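Uncharacterized protein AF_0941 (Archaeoglobus fulgidus, PDB 1YOZ) is of unknown function, an all-helical archaeal protein of the AF0941-like family that forms a two-chain assembly. Local coordinates at residues F64-K68 and I109-E113. Numbering follows the deposited sequence.
Sequences FYLLK and IDRVE
Phe-64 reaches over to Val-112 and Glu-113 where two antiparallel helices of this all-helical fold pack side by side, helix 57-73 against the C-terminal helix 99-113. The short segments run at 170° to each other with their axes 10.1 Å apart. Starting at Phe-64, its CB sits against CG of Glu-113 at 3.4 Å, and the two side chains run alongside in opposite senses. Farther out, the ring lies with one face under CA of Glu-113, which is displaced toward the rim, while its far end, CZ, meets CG2 of Val-112 at 3.6 Å. Tyr-65 starts out away from helix 99-113, and its ring makes a cation-pi contact with Arg-18 of the second subunit. Leu-67 lies roughly perpendicular to Ile-109, with CD2 of Leu-67 4.0 Å from CD1 of Ile-109. Helix 32-51 touches this apolar side too: Ile-46 meets Phe-64, Phe-39 meets Leu-67, Cys-43 meets Ile-109 and Leu-47 meets Val-112.

Lys-68 closes the pairing on its more polar side. Its CB rests on CG2 of Ile-109 at 3.8 Å; beyond that the chain bends at chi3 (-101°), bringing the ammonium group to two carboxylates one helical turn apart, in a salt-bridge network that probably balances part of their negative charge. Glu-113, its chain straight past CG, offers the syn lone pair of OE2 to NZ of Lys-68 at 2.6 Å. Asp-110 is gripped differently: NZ of Lys-68 meets its OD1, also at 2.6 Å, on the anti side and 23° out of the carboxylate plane.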
loop_
_atom_site.group_PDB
_atom_site.type_symbol
_atom_site.label_atom_id
_atom_site.label_comp_id
_atom_site.label_asym_id
_atom_site.label_seq_id
_atom_site.Cartn_x
_atom_site.Cartn_y
_atom_site.Cartn_z
ATOM N N PHE B 64 0.439 3.636 10.110
ATOM C CA PHE B 64 1.403 2.788 10.815
ATOM C C PHE B 64 1.004 1.326 10.643
ATOM O O PHE B 64 1.865 0.491 10.496
ATOM C CB PHE B 64 1.416 3.109 12.318
ATOM C CG PHE B 64 2.237 4.328 12.674
ATOM C CD1 PHE B 64 3.551 4.441 12.244
ATOM C CD2 PHE B 64 1.685 5.330 13.474
ATOM C CE1 PHE B 64 4.305 5.543 12.572
ATOM C CE2 PHE B 64 2.429 6.473 13.818
ATOM C CZ PHE B 64 3.750 6.565 13.373
ATOM N N TYR B 65 -0.297 1.024 10.660
ATOM C CA TYR B 65 -0.750 -0.368 10.391
ATOM C C TYR B 65 -0.329 -0.843 8.996
ATOM O O TYR B 65 0.244 -1.921 8.816
ATOM C CB TYR B 65 -2.244 -0.467 10.546
ATOM C CG TYR B 65 -2.717 -1.899 10.406
ATOM C CD1 TYR B 65 -2.537 -2.831 11.450
ATOM C CD2 TYR B 65 -3.383 -2.303 9.264
ATOM C CE1 TYR B 65 -2.999 -4.193 11.297
ATOM C CE2 TYR B 65 -3.854 -3.648 9.110
ATOM C CZ TYR B 65 -3.661 -4.563 10.116
ATOM O OH TYR B 65 -4.161 -5.822 9.922
ATOM N N LEU B 66 -0.560 -0.018 7.994
ATOM C CA LEU B 66 -0.153 -0.387 6.643
ATOM C C LEU B 66 1.368 -0.479 6.532
ATOM O O LEU B 66 1.904 -1.325 5.805
ATOM C CB LEU B 66 -0.713 0.617 5.601
ATOM C CG LEU B 66 -2.228 0.772 5.328
ATOM C CD1 LEU B 66 -2.529 1.682 4.141
ATOM C CD2 LEU B 66 -2.758 -0.597 5.070
ATOM N N LEU B 67 2.076 0.403 7.217
ATOM C CA LEU B 67 3.527 0.446 7.097
ATOM C C LEU B 67 4.135 -0.781 7.796
ATOM O O LEU B 67 5.025 -1.438 7.280
ATOM C CB LEU B 67 4.059 1.787 7.705
ATOM C CG LEU B 67 5.486 2.160 7.328
ATOM C CD1 LEU B 67 5.591 2.591 5.880
ATOM C CD2 LEU B 67 6.074 3.234 8.265
ATOM N N LYS B 68 3.624 -1.086 8.977
ATOM C CA LYS B 68 4.024 -2.312 9.707
ATOM C C LYS B 68 3.724 -3.567 8.900
ATOM O O LYS B 68 4.615 -4.387 8.608
ATOM C CB LYS B 68 3.319 -2.329 11.086
ATOM C CG LYS B 68 3.529 -3.624 11.865
ATOM C CD LYS B 68 2.459 -3.775 12.979
ATOM C CE LYS B 68 3.086 -3.371 14.283
ATOM N NZ LYS B 68 2.059 -3.264 15.386
ATOM N N ILE B 109 8.684 -0.026 14.208
ATOM C CA ILE B 109 7.395 0.660 13.888
ATOM C C ILE B 109 6.398 0.370 15.013
ATOM O O ILE B 109 5.625 1.242 15.489
ATOM C CB ILE B 109 6.815 0.184 12.496
ATOM C CG1 ILE B 109 7.703 0.676 11.324
ATOM C CG2 ILE B 109 5.363 0.620 12.338
ATOM C CD1 ILE B 109 7.540 -0.066 10.009
ATOM N N ASP B 110 6.432 -0.898 15.439
ATOM C CA ASP B 110 5.587 -1.374 16.497
ATOM C C ASP B 110 5.813 -0.493 17.718
ATOM O O ASP B 110 4.866 -0.140 18.397
ATOM C CB ASP B 110 5.921 -2.855 16.779
ATOM C CG ASP B 110 4.937 -3.513 17.678
ATOM O OD1 ASP B 110 3.722 -3.385 17.420
ATOM O OD2 ASP B 110 5.383 -4.170 18.645
ATOM N N ARG B 111 7.075 -0.140 17.954
ATOM C CA ARG B 111 7.533 0.746 19.028
ATOM C C ARG B 111 6.969 2.185 18.914
ATOM O O ARG B 111 6.323 2.684 19.838
ATOM C CB ARG B 111 9.084 0.712 19.032
ATOM C CG ARG B 111 9.822 1.557 20.064
ATOM C CD ARG B 111 11.310 1.625 19.745
ATOM N NE ARG B 111 11.847 2.929 20.125
ATOM C CZ ARG B 111 13.111 3.320 19.974
ATOM N NH1 ARG B 111 14.021 2.517 19.428
ATOM N NH2 ARG B 111 13.466 4.542 20.361
ATOM N N VAL B 112 7.177 2.851 17.776
ATOM C CA VAL B 112 6.669 4.247 17.631
ATOM C C VAL B 112 5.142 4.363 17.476
ATOM O O VAL B 112 4.537 5.407 17.791
ATOM C CB VAL B 112 7.438 5.074 16.519
ATOM C CG1 VAL B 112 8.407 4.248 15.778
ATOM C CG2 VAL B 112 6.495 5.749 15.564
ATOM N N GLU B 113 4.537 3.289 16.971
ATOM C CA GLU B 113 3.080 3.176 16.850
ATOM C C GLU B 113 2.453 3.527 18.210
ATOM O O GLU B 113 1.525 4.333 18.258
ATOM C CB GLU B 113 2.707 1.749 16.459
ATOM C CG GLU B 113 1.648 1.536 15.373
ATOM C CD GLU B 113 1.371 0.055 15.159
ATOM O OE1 GLU B 113 0.577 -0.317 14.244
ATOM O OE2 GLU B 113 1.924 -0.763 15.936
#